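Local coordinates for protein cysteine synthase 3 (Entamoeba histolytica, PDB 6KR5) that probably makes L-cysteine from O-acetylserine and sulfide, using pyridoxal-5'-phosphate as cofactor, at residues T42-K47 with K290-V295. Numbering follows the deposited sequence.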
loop_
_atom_site.group_PDB
_atom_site.type_symbol
_atom_site.label_atom_id
_atom_site.label_comp_id
_atom_site.label_asym_id
_atom_site.label_seq_id
_atom_site.Cartn_x
_atom_site.Cartn_y
_atom_site.Cartn_z
ATOM N N THR B 42 5.538 -29.168 0.773
ATOM C CA THR B 42 6.437 -28.039 0.588
ATOM C C THR B 42 5.680 -26.740 0.841
ATOM O O THR B 42 4.535 -26.580 0.409
ATOM C CB THR B 42 7.017 -28.074 -0.825
ATOM O OG1 THR B 42 7.633 -29.355 -1.046
ATOM C CG2 THR B 42 8.051 -26.963 -1.028
ATOM N N LYS B 43 6.312 -25.812 1.569
ATOM C CA LYS B 43 5.656 -24.579 1.999
ATOM C C LYS B 43 6.312 -23.408 1.285
ATOM O O LYS B 43 7.527 -23.231 1.383
ATOM C CB LYS B 43 5.755 -24.396 3.513
ATOM C CG LYS B 43 5.100 -25.511 4.332
ATOM C CD LYS B 43 6.124 -26.212 5.219
ATOM C CE LYS B 43 5.460 -27.141 6.222
ATOM N NZ LYS B 43 4.751 -28.274 5.568
ATOM N N ILE B 44 5.513 -22.610 0.579
ATOM C CA ILE B 44 6.024 -21.480 -0.190
ATOM C C ILE B 44 5.382 -20.222 0.374
ATOM O O ILE B 44 4.165 -20.032 0.264
ATOM C CB ILE B 44 5.751 -21.621 -1.694
ATOM C CG1 ILE B 44 6.352 -22.933 -2.215
ATOM C CG2 ILE B 44 6.382 -20.455 -2.443
ATOM C CD1 ILE B 44 5.392 -24.082 -2.278
ATOM N N LEU B 45 6.197 -19.367 0.988
ATOM C CA LEU B 45 5.723 -18.198 1.714
ATOM C C LEU B 45 6.250 -16.942 1.047
ATOM O O LEU B 45 7.410 -16.909 0.623
ATOM C CB LEU B 45 6.188 -18.224 3.173
ATOM C CG LEU B 45 5.968 -19.538 3.914
ATOM C CD1 LEU B 45 6.577 -19.415 5.317
ATOM C CD2 LEU B 45 4.480 -19.871 3.966
ATOM N N VAL B 46 5.413 -15.907 0.975
ATOM C CA VAL B 46 5.800 -14.639 0.361
ATOM C C VAL B 46 5.836 -13.551 1.425
ATOM O O VAL B 46 4.905 -13.417 2.229
ATOM C CB VAL B 46 4.865 -14.257 -0.805
ATOM C CG1 VAL B 46 5.136 -15.161 -1.998
ATOM C CG2 VAL B 46 3.388 -14.303 -0.408
ATOM N N LYS B 47 6.911 -12.765 1.422
ATOM C CA LYS B 47 7.072 -11.658 2.357
ATOM C C LYS B 47 6.698 -10.373 1.633
ATOM O O LYS B 47 7.330 -10.015 0.637
ATOM C CB LYS B 47 8.501 -11.579 2.892
ATOM C CG LYS B 47 8.636 -10.533 3.996
ATOM C CD LYS B 47 9.853 -10.748 4.857
ATOM C CE LYS B 47 9.930 -9.698 5.963
ATOM N NZ LYS B 47 8.850 -9.762 7.000
ATOM N N LYS B 290 9.820 -22.716 -9.165
ATOM C CA LYS B 290 10.756 -23.672 -9.757
ATOM C C LYS B 290 11.594 -24.335 -8.679
ATOM O O LYS B 290 11.833 -25.550 -8.723
ATOM C CB LYS B 290 11.645 -22.973 -10.784
ATOM C CG LYS B 290 10.867 -22.451 -11.966
ATOM C CD LYS B 290 11.781 -21.891 -13.034
ATOM C CE LYS B 290 10.973 -21.533 -14.262
ATOM N NZ LYS B 290 11.791 -20.929 -15.347
ATOM N N GLU B 291 12.043 -23.556 -7.697
ATOM C CA GLU B 291 12.773 -24.130 -6.574
ATOM C C GLU B 291 11.926 -25.168 -5.847
ATOM O O GLU B 291 12.418 -26.246 -5.487
ATOM C CB GLU B 291 13.200 -23.008 -5.629
ATOM C CG GLU B 291 14.257 -23.411 -4.635
ATOM C CD GLU B 291 15.627 -23.556 -5.267
ATOM O OE1 GLU B 291 15.854 -23.031 -6.386
ATOM O OE2 GLU B 291 16.478 -24.207 -4.636
ATOM N N ALA B 292 10.638 -24.874 -5.651
ATOM C CA ALA B 292 9.721 -25.771 -4.961
ATOM C C ALA B 292 9.441 -27.047 -5.743
ATOM O O ALA B 292 8.874 -27.990 -5.178
ATOM C CB ALA B 292 8.404 -25.038 -4.673
ATOM N N GLY B 293 9.805 -27.097 -7.019
ATOM C CA GLY B 293 9.632 -28.285 -7.824
ATOM C C GLY B 293 10.803 -29.241 -7.837
ATOM O O GLY B 293 10.693 -30.321 -8.426
ATOM N N LYS B 294 11.920 -28.887 -7.209
ATOM C CA LYS B 294 13.100 -29.743 -7.213
ATOM C C LYS B 294 12.959 -30.835 -6.167
ATOM O O LYS B 294 12.443 -30.602 -5.072
ATOM C CB LYS B 294 14.357 -28.918 -6.950
ATOM C CG LYS B 294 14.570 -27.818 -7.981
ATOM C CD LYS B 294 15.813 -27.000 -7.696
ATOM C CE LYS B 294 16.018 -25.955 -8.775
ATOM N NZ LYS B 294 17.128 -25.030 -8.448
ATOM N N VAL B 295 13.417 -32.042 -6.516
ATOM C CA VAL B 295 13.147 -33.190 -5.658
ATOM C C VAL B 295 13.830 -33.032 -4.307
ATOM O O VAL B 295 13.268 -33.420 -3.275
ATOM C CB VAL B 295 13.564 -34.498 -6.357
ATOM C CG1 VAL B 295 13.313 -35.686 -5.442
ATOM C CG2 VAL B 295 12.802 -34.665 -7.657
HETATM O O HOH W 1 8.136 -29.975 -3.683
#
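Thr42 and Ala292 bring their CA atoms to 6.8 Å of each other where the residue leading into strand 43-48 meets the C-terminal end of helix 279-292, a helix-on-sheet packing within the mixed sheet domain of this fold type II pyridoxal-phosphate enzyme. The methyl group of Ala292 points at the strand and is met by Ile44 of the strand and by Thr42 just before it, both pointing to the helix. Ile44 gives the nearer contact, its CG1 lying 3.8 Å from Ala292 CB, with CD1 of the same branch at 4.0 Å. With CG1 beside the backbone N (chi1 -57°) and anti to the carbonyl carbon, this longer branch is directed toward the helix end. Thr42 adds its methyl, CG2 standing 4.1 Å from Ala292 CB. Ile38, from a loop, touches both Ile44 and Ala292 and extends the apolar patch, while Ile44 also rests on Ile304 of the neighbouring parallel strand 301-306. Away from the strand, Lys294 NZ forms a salt bridge with Glu291 OE1, approaching from above the carboxylate plane; Glu291 also pairs with Lys212 and Lys294 with Glu253. The polar link across the contact runs through one water, which donates to Ala292 O at 2.6 Å and is hydrogen-bonded to Thr42 OG1, an atom that also accepts a hydrogen bond from Gly299 N.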